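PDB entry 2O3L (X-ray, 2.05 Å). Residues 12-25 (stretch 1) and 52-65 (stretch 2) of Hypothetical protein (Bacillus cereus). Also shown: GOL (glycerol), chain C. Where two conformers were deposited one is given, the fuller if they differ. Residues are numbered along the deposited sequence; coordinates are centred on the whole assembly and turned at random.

Stretch 1 (12-25) ALPEDYQFVFKKIQ
Stretch 2, residues 52-65: AGAAEGRQVLDITG

Stretch 1 is helical from Glu 15 through Gln 25, with Pro 14 as N-cap. In stretch 2, a helix arriving from earlier in the chain carries Ala 52 to Glu 56, and a short helix, 60-64, runs at 33° to helix 15-25, their axes 10.3 Å apart at closest approach. CA atoms of Tyr 17 and Val 60 lie 5.5 Å apart, those of Leu 13 and Ala 54 7.1 Å.

At Gly 53 an ideal CB would lie 2.7 Å from Ile 63 CD1, a clash. Ala 54 CB covers one face of the Tyr 17 ring, 4.1 Å from its centroid. Gly 57, at phi/psi 91/21, ends this helix in a Schellman motif. The chain then extends at Arg 58 (-85/158), whose O accepts the hydrogen bond from Tyr 17 OH (2.6 Å). Val 60 (chi1 p) covers the opposite ring face: its CB stands 3.5 Å from the centroid, 3° off the normal. Tyr 17, chi1 -88° and chi2 85°, is thus sandwiched. Val 60 CG1 also packs on Val 20 CG2 (3.7 Å). Ile 63 CD1 lies at the ring edge, 3.7 Å from Tyr 17 CE2, and Thr 64 CG2 (chi1 p) reaches Val 20 CG1 at 3.9 Å.

Glycerol bridges the stretches, O1 donating to Asp 16 OD1 (2.9 Å) and O3 to Ala 54 O (3.0 Å).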

ATOM      1  N   ALA A  12      -9.726  -0.699   8.976  1.00 38.49           N
ATOM      2  CA  ALA A  12      -9.573  -0.924  10.410  1.00 39.43           C
ATOM      3  C   ALA A  12      -8.324  -0.200  10.885  1.00 39.11           C
ATOM      4  O   ALA A  12      -8.110  -0.062  12.046  1.00 38.83           O
ATOM      5  CB  ALA A  12      -9.465  -2.409  10.729  1.00 39.36           C
ATOM      6  N   LEU A  13      -7.499   0.269   9.974  1.00 38.07           N
ATOM      7  CA  LEU A  13      -6.310   1.022  10.353  1.00 39.29           C
ATOM      8  C   LEU A  13      -6.648   2.452  10.764  1.00 38.53           C
ATOM      9  O   LEU A  13      -7.742   2.960  10.450  1.00 38.48           O
ATOM     10  CB  LEU A  13      -5.349   1.074   9.185  1.00 42.13           C
ATOM     11  CG  LEU A  13      -4.846  -0.269   8.618  1.00 41.36           C
ATOM     12  CD1 LEU A  13      -4.104  -0.035   7.320  1.00 48.99           C
ATOM     13  CD2 LEU A  13      -3.967  -0.996   9.609  1.00 50.58           C
ATOM     14  N   PRO A  14      -5.722   3.115  11.480  1.00 40.17           N
ATOM     15  CA  PRO A  14      -5.958   4.521  11.842  1.00 41.56           C
ATOM     16  C   PRO A  14      -6.163   5.354  10.571  1.00 42.77           C
ATOM     17  O   PRO A  14      -5.671   4.966   9.497  1.00 40.12           O
ATOM     18  CB  PRO A  14      -4.673   4.913  12.563  1.00 41.61           C
ATOM     19  CG  PRO A  14      -4.101   3.579  13.090  1.00 42.90           C
ATOM     20  CD  PRO A  14      -4.450   2.596  12.035  1.00 42.51           C
ATOM     21  N   GLU A  15      -6.878   6.468  10.699  1.00 38.28           N
ATOM     22  CA  GLU A  15      -7.252   7.294   9.555  1.00 42.17           C
ATOM     23  C   GLU A  15      -6.035   7.746   8.709  1.00 42.64           C
ATOM     24  O   GLU A  15      -6.111   7.763   7.481  1.00 43.47           O
ATOM     25  CB  GLU A  15      -8.105   8.516   9.987  1.00 40.98           C
ATOM     26  N   ASP A  16      -4.918   8.082   9.347  1.00 42.31           N
ATOM     27  CA  ASP A  16      -3.772   8.518   8.570  0.50 43.08           C
ATOM     28  C   ASP A  16      -3.203   7.384   7.712  1.00 42.95           C
ATOM     29  O   ASP A  16      -2.797   7.621   6.573  1.00 40.76           O
ATOM     30  CB  ASP A  16      -2.702   9.232   9.408  0.50 42.20           C
ATOM     31  CG  ASP A  16      -2.183   8.425  10.588  0.50 48.54           C
ATOM     32  OD1 ASP A  16      -2.497   7.225  10.772  0.50 46.34           O
ATOM     33  OD2 ASP A  16      -1.409   9.039  11.357  0.50 51.50           O
ATOM     34  N   TYR A  17      -3.203   6.154   8.243  1.00 41.09           N
ATOM     35  CA  TYR A  17      -2.814   4.983   7.477  1.00 39.81           C
ATOM     36  C   TYR A  17      -3.768   4.777   6.295  1.00 38.87           C
ATOM     37  O   TYR A  17      -3.353   4.404   5.187  1.00 40.29           O
ATOM     38  CB  TYR A  17      -2.806   3.720   8.351  1.00 38.62           C
ATOM     39  CG  TYR A  17      -1.514   3.431   9.066  1.00 40.73           C
ATOM     40  CD1 TYR A  17      -1.218   4.034  10.310  1.00 41.34           C
ATOM     41  CD2 TYR A  17      -0.575   2.528   8.522  1.00 41.96           C
ATOM     42  CE1 TYR A  17      -0.010   3.760  10.980  1.00 36.69           C
ATOM     43  CE2 TYR A  17       0.645   2.244   9.179  1.00 43.70           C
ATOM     44  CZ  TYR A  17       0.913   2.866  10.402  1.00 45.19           C
ATOM     45  OH  TYR A  17       2.071   2.600  11.040  1.00 43.02           O
ATOM     46  N   GLN A  18      -5.047   4.990   6.537  1.00 40.24           N
ATOM     47  CA  GLN A  18      -6.038   4.874   5.487  1.00 41.54           C
ATOM     48  C   GLN A  18      -5.800   5.855   4.359  1.00 42.44           C
ATOM     49  O   GLN A  18      -5.940   5.467   3.199  1.00 40.14           O
ATOM     50  CB  GLN A  18      -7.447   5.048   6.023  1.00 42.02           C
ATOM     51  CG  GLN A  18      -7.825   3.924   7.013  1.00 40.29           C
ATOM     52  CD  GLN A  18      -9.258   4.054   7.469  1.00 49.24           C
ATOM     53  OE1 GLN A  18     -10.140   4.241   6.655  1.00 43.74           O
ATOM     54  NE2 GLN A  18      -9.487   3.984   8.779  1.00 43.76           N
ATOM     55  N   PHE A  19      -5.446   7.104   4.683  1.00 38.73           N
ATOM     56  CA  PHE A  19      -5.344   8.138   3.652  1.00 37.19           C
ATOM     57  C   PHE A  19      -4.121   7.845   2.800  1.00 36.29           C
ATOM     58  O   PHE A  19      -4.141   7.940   1.554  1.00 36.72           O
ATOM     59  CB  PHE A  19      -5.262   9.517   4.289  1.00 40.15           C
ATOM     60  CG  PHE A  19      -5.293  10.638   3.304  1.00 41.96           C
ATOM     61  CD1 PHE A  19      -6.462  10.950   2.632  1.00 47.89           C
ATOM     62  CD2 PHE A  19      -4.147  11.389   3.049  1.00 53.24           C
ATOM     63  CE1 PHE A  19      -6.512  12.004   1.698  1.00 50.40           C
ATOM     64  CE2 PHE A  19      -4.166  12.429   2.113  1.00 48.56           C
ATOM     65  CZ  PHE A  19      -5.371  12.751   1.444  1.00 51.55           C
ATOM     66  N   VAL A  20      -3.051   7.446   3.471  1.00 36.91           N
ATOM     67  CA  VAL A  20      -1.815   7.146   2.791  1.00 37.71           C
ATOM     68  C   VAL A  20      -1.946   5.899   1.900  1.00 41.75           C
ATOM     69  O   VAL A  20      -1.445   5.901   0.796  1.00 39.29           O
ATOM     70  CB  VAL A  20      -0.664   7.015   3.760  1.00 39.47           C
ATOM     71  CG1 VAL A  20       0.602   6.509   3.041  1.00 41.30           C
ATOM     72  CG2 VAL A  20      -0.405   8.399   4.379  1.00 42.54           C
ATOM     73  N   PHE A  21      -2.614   4.865   2.396  1.00 37.62           N
ATOM     74  CA  PHE A  21      -2.933   3.732   1.569  1.00 41.44           C
ATOM     75  C   PHE A  21      -3.695   4.126   0.290  1.00 38.86           C
ATOM     76  O   PHE A  21      -3.393   3.633  -0.778  1.00 39.44           O
ATOM     77  CB  PHE A  21      -3.740   2.663   2.325  1.00 40.30           C
ATOM     78  CG  PHE A  21      -4.043   1.473   1.462  1.00 41.56           C
ATOM     79  CD1 PHE A  21      -3.093   0.494   1.268  1.00 49.86           C
ATOM     80  CD2 PHE A  21      -5.228   1.404   0.744  1.00 47.53           C
ATOM     81  CE1 PHE A  21      -3.323  -0.546   0.406  1.00 46.42           C
ATOM     82  CE2 PHE A  21      -5.481   0.348  -0.082  1.00 47.08           C
ATOM     83  CZ  PHE A  21      -4.513  -0.628  -0.268  1.00 44.87           C
ATOM     84  N   LYS A  22      -4.725   4.943   0.447  1.00 39.43           N
ATOM     85  CA  LYS A  22      -5.507   5.441  -0.672  1.00 41.28           C
ATOM     86  C   LYS A  22      -4.650   6.223  -1.669  1.00 40.53           C
ATOM     87  O   LYS A  22      -4.821   6.085  -2.885  1.00 38.30           O
ATOM     88  CB  LYS A  22      -6.608   6.343  -0.143  1.00 40.09           C
ATOM     89  CG  LYS A  22      -7.473   6.927  -1.231  1.00 46.47           C
ATOM     90  CD  LYS A  22      -8.701   7.686  -0.681  1.00 48.34           C
ATOM     91  CE  LYS A  22      -8.366   9.053  -0.131  1.00 55.30           C
ATOM     92  NZ  LYS A  22      -9.634   9.770   0.003  1.00 68.70           N
ATOM     93  N   LYS A  23      -3.734   7.035  -1.150  1.00 40.75           N
ATOM     94  CA  LYS A  23      -2.801   7.783  -2.006  1.00 40.27           C
ATOM     95  C   LYS A  23      -1.966   6.802  -2.884  1.00 37.42           C
ATOM     96  O   LYS A  23      -1.882   6.957  -4.066  1.00 39.06           O
ATOM     97  CB  LYS A  23      -1.915   8.712  -1.180  1.00 38.88           C
ATOM     98  CG  LYS A  23      -2.571   9.990  -0.672  1.00 38.00           C
ATOM     99  CD  LYS A  23      -1.656  10.850   0.225  1.00 37.62           C
ATOM    100  CE  LYS A  23      -0.322  11.246  -0.432  1.00 44.49           C
ATOM    101  NZ  LYS A  23       0.476  12.356   0.251  1.00 42.01           N
ATOM    102  N   ILE A  24      -1.413   5.777  -2.274  1.00 39.81           N
ATOM    103  CA  ILE A  24      -0.609   4.762  -2.934  1.00 36.54           C
ATOM    104  C   ILE A  24      -1.394   3.921  -3.930  1.00 37.40           C
ATOM    105  O   ILE A  24      -0.927   3.641  -5.046  1.00 34.26           O
ATOM    106  CB  ILE A  24      -0.008   3.845  -1.885  1.00 39.73           C
ATOM    107  CG1 ILE A  24       0.982   4.648  -1.045  1.00 38.27           C
ATOM    108  CG2 ILE A  24       0.717   2.680  -2.555  1.00 36.13           C
ATOM    109  CD1 ILE A  24       1.532   3.882   0.124  1.00 40.62           C
ATOM    110  N   GLN A  25      -2.597   3.520  -3.530  1.00 35.72           N
ATOM    111  CA  GLN A  25      -3.473   2.782  -4.442  1.00 40.49           C
ATOM    112  C   GLN A  25      -3.757   3.616  -5.701  1.00 40.17           C
ATOM    113  O   GLN A  25      -3.623   3.137  -6.849  1.00 38.16           O
ATOM    114  CB  GLN A  25      -4.759   2.406  -3.710  1.00 41.68           C
ATOM    115  CG  GLN A  25      -5.669   1.529  -4.477  1.00 52.16           C
ATOM    116  CD  GLN A  25      -6.821   1.060  -3.639  1.00 53.11           C
ATOM    117  OE1 GLN A  25      -7.431   1.865  -2.937  1.00 57.88           O
ATOM    118  NE2 GLN A  25      -7.135  -0.252  -3.699  1.00 46.82           N
ATOM    119  N   ALA A  52       1.104  -4.326  10.479  1.00 39.14           N
ATOM    120  CA  ALA A  52       2.127  -4.590  11.474  1.00 38.25           C
ATOM    121  C   ALA A  52       2.619  -3.286  12.094  1.00 38.14           C
ATOM    122  O   ALA A  52       2.763  -3.153  13.313  1.00 37.42           O
ATOM    123  CB  ALA A  52       3.311  -5.368  10.851  1.00 40.60           C
ATOM    124  N   GLY A  53       2.944  -2.337  11.246  1.00 38.65           N
ATOM    125  CA  GLY A  53       3.414  -1.053  11.719  1.00 40.84           C
ATOM    126  C   GLY A  53       2.430  -0.362  12.660  1.00 41.68           C
ATOM    127  O   GLY A  53       2.843   0.152  13.699  1.00 37.78           O
ATOM    128  N   ALA A  54       1.142  -0.359  12.308  1.00 41.63           N
ATOM    129  CA  ALA A  54       0.118   0.217  13.199  1.00 41.49           C
ATOM    130  C   ALA A  54       0.058  -0.580  14.497  1.00 42.48           C
ATOM    131  O   ALA A  54      -0.027   0.001  15.577  1.00 44.19           O
ATOM    132  CB  ALA A  54      -1.234   0.243  12.538  1.00 43.65           C
ATOM    133  N   ALA A  55       0.126  -1.907  14.406  1.00 40.42           N
ATOM    134  CA  ALA A  55       0.163  -2.726  15.615  1.00 40.74           C
ATOM    135  C   ALA A  55       1.360  -2.431  16.518  1.00 41.11           C
ATOM    136  O   ALA A  55       1.238  -2.527  17.711  1.00 39.15           O
ATOM    137  CB  ALA A  55       0.116  -4.227  15.290  1.00 41.26           C
ATOM    138  N   GLU A  56       2.511  -2.078  15.958  1.00 41.43           N
ATOM    139  CA  GLU A  56       3.707  -1.781  16.752  1.00 39.50           C
ATOM    140  C   GLU A  56       3.661  -0.335  17.251  1.00 39.12           C
ATOM    141  O   GLU A  56       4.496   0.045  18.035  1.00 39.59           O
ATOM    142  CB  GLU A  56       4.983  -1.934  15.892  1.00 43.17           C
ATOM    143  CG  GLU A  56       5.286  -3.355  15.452  1.00 44.63           C
ATOM    144  CD  GLU A  56       5.816  -4.228  16.543  1.00 44.17           C
ATOM    145  OE1 GLU A  56       6.320  -3.706  17.570  1.00 41.26           O
ATOM    146  OE2 GLU A  56       5.741  -5.456  16.356  1.00 52.07           O
ATOM    147  N   GLY A  57       2.743   0.476  16.717  1.00 39.11           N
ATOM    148  CA  GLY A  57       2.567   1.840  17.147  1.00 38.94           C
ATOM    149  C   GLY A  57       3.382   2.855  16.366  1.00 40.45           C
ATOM    150  O   GLY A  57       3.583   3.987  16.839  1.00 36.08           O
ATOM    151  N   ARG A  58       3.810   2.498  15.147  1.00 38.96           N
ATOM    152  CA  ARG A  58       4.544   3.450  14.335  1.00 38.21           C
ATOM    153  C   ARG A  58       3.583   4.324  13.574  1.00 40.41           C
ATOM    154  O   ARG A  58       2.461   3.945  13.272  1.00 40.54           O
ATOM    155  CB  ARG A  58       5.470   2.761  13.320  1.00 40.72           C
ATOM    156  CG  ARG A  58       6.433   1.812  13.895  1.00 39.11           C
ATOM    157  CD  ARG A  58       7.519   2.546  14.689  1.00 34.43           C
ATOM    158  NE  ARG A  58       8.292   3.497  13.909  1.00 36.14           N
ATOM    159  CZ  ARG A  58       9.425   3.190  13.255  1.00 40.41           C
ATOM    160  NH1 ARG A  58       9.909   1.942  13.234  1.00 36.97           N
ATOM    161  NH2 ARG A  58      10.065   4.124  12.598  1.00 41.77           N
ATOM    162  N   GLN A  59       4.083   5.476  13.178  1.00 41.73           N
ATOM    163  CA  GLN A  59       3.305   6.382  12.350  0.50 43.86           C
ATOM    164  C   GLN A  59       3.500   6.005  10.866  1.00 43.03           C
ATOM    165  O   GLN A  59       4.595   5.627  10.450  1.00 41.01           O
ATOM    166  CB  GLN A  59       3.738   7.834  12.624  0.50 43.84           C
ATOM    167  CG  GLN A  59       3.387   8.339  14.050  0.50 52.21           C
ATOM    168  CD  GLN A  59       1.906   8.620  14.241  0.50 50.86           C
ATOM    169  OE1 GLN A  59       1.193   8.925  13.292  0.50 67.13           O
ATOM    170  NE2 GLN A  59       1.445   8.517  15.470  0.50 56.36           N
ATOM    171  N   VAL A  60       2.435   6.137  10.062  1.00 42.52           N
ATOM    172  CA  VAL A  60       2.499   5.713   8.686  1.00 40.90           C
ATOM    173  C   VAL A  60       3.635   6.348   7.892  1.00 41.63           C
ATOM    174  O   VAL A  60       4.311   5.661   7.136  1.00 44.62           O
ATOM    175  CB  VAL A  60       1.127   5.795   7.939  1.00 43.39           C
ATOM    176  CG1 VAL A  60       0.706   7.230   7.702  1.00 40.96           C
ATOM    177  CG2 VAL A  60       1.224   4.997   6.623  1.00 45.57           C
ATOM    178  N   LEU A  61       3.910   7.626   8.107  1.00 41.84           N
ATOM    179  CA  LEU A  61       4.970   8.286   7.349  1.00 40.07           C
ATOM    180  C   LEU A  61       6.375   7.875   7.711  1.00 37.22           C
ATOM    181  O   LEU A  61       7.318   8.209   6.968  1.00 38.06           O
ATOM    182  CB  LEU A  61       4.828   9.808   7.389  1.00 40.07           C
ATOM    183  CG  LEU A  61       3.541  10.335   6.697  1.00 45.81           C
ATOM    184  CD1 LEU A  61       3.530  11.873   6.831  1.00 47.48           C
ATOM    185  CD2 LEU A  61       3.320   9.927   5.204  1.00 40.03           C
ATOM    186  N   ASP A  62       6.545   7.216   8.847  1.00 38.82           N
ATOM    187  CA  ASP A  62       7.808   6.493   9.159  1.00 42.47           C
ATOM    188  C   ASP A  62       8.033   5.350   8.137  1.00 40.17           C
ATOM    189  O   ASP A  62       9.163   4.979   7.821  1.00 39.67           O
ATOM    190  CB  ASP A  62       7.779   5.829  10.566  1.00 44.27           C
ATOM    191  CG  ASP A  62       7.736   6.838  11.762  1.00 53.08           C
ATOM    192  OD1 ASP A  62       7.651   8.043  11.534  1.00 48.24           O
ATOM    193  OD2 ASP A  62       7.794   6.391  12.946  1.00 56.63           O
ATOM    194  N   ILE A  63       6.940   4.732   7.723  1.00 38.54           N
ATOM    195  CA  ILE A  63       7.005   3.631   6.785  1.00 40.55           C
ATOM    196  C   ILE A  63       7.287   4.151   5.369  1.00 38.11           C
ATOM    197  O   ILE A  63       8.227   3.727   4.741  1.00 36.47           O
ATOM    198  CB  ILE A  63       5.711   2.774   6.836  1.00 41.26           C
ATOM    199  CG1 ILE A  63       5.444   2.355   8.287  1.00 40.13           C
ATOM    200  CG2 ILE A  63       5.832   1.561   5.841  1.00 42.90           C
ATOM    201  CD1 ILE A  63       4.244   1.480   8.461  1.00 45.12           C
ATOM    202  N   THR A  64       6.496   5.112   4.910  1.00 36.95           N
ATOM    203  CA  THR A  64       6.574   5.585   3.551  1.00 38.13           C
ATOM    204  C   THR A  64       7.601   6.669   3.286  1.00 38.74           C
ATOM    205  O   THR A  64       8.042   6.821   2.150  1.00 40.10           O
ATOM    206  CB  THR A  64       5.213   6.099   3.069  1.00 37.73           C
ATOM    207  OG1 THR A  64       4.816   7.224   3.848  1.00 38.48           O
ATOM    208  CG2 THR A  64       4.154   5.009   3.169  1.00 42.15           C
ATOM    209  N   GLY A  65       8.012   7.399   4.321  1.00 37.66           N
ATOM    210  CA  GLY A  65       8.686   8.647   4.134  1.00 38.12           C
ATOM    211  C   GLY A  65       7.640   9.659   3.723  1.00 41.28           C
ATOM    212  O   GLY A  65       6.478   9.306   3.407  1.00 39.81           O
TER
HETATM  213  C1  GOL C   2      -1.586   5.928  14.655  1.00 71.00           C
HETATM  214  O1  GOL C   2      -1.322   6.299  13.309  1.00 56.68           O
HETATM  215  C2  GOL C   2      -0.442   5.172  15.363  1.00 67.14           C
HETATM  216  O2  GOL C   2       0.776   5.844  15.162  1.00 79.33           O
HETATM  217  C3  GOL C   2      -0.284   3.711  14.943  1.00 60.27           C
HETATM  218  O3  GOL C   2      -1.032   2.837  15.786  1.00 58.23           O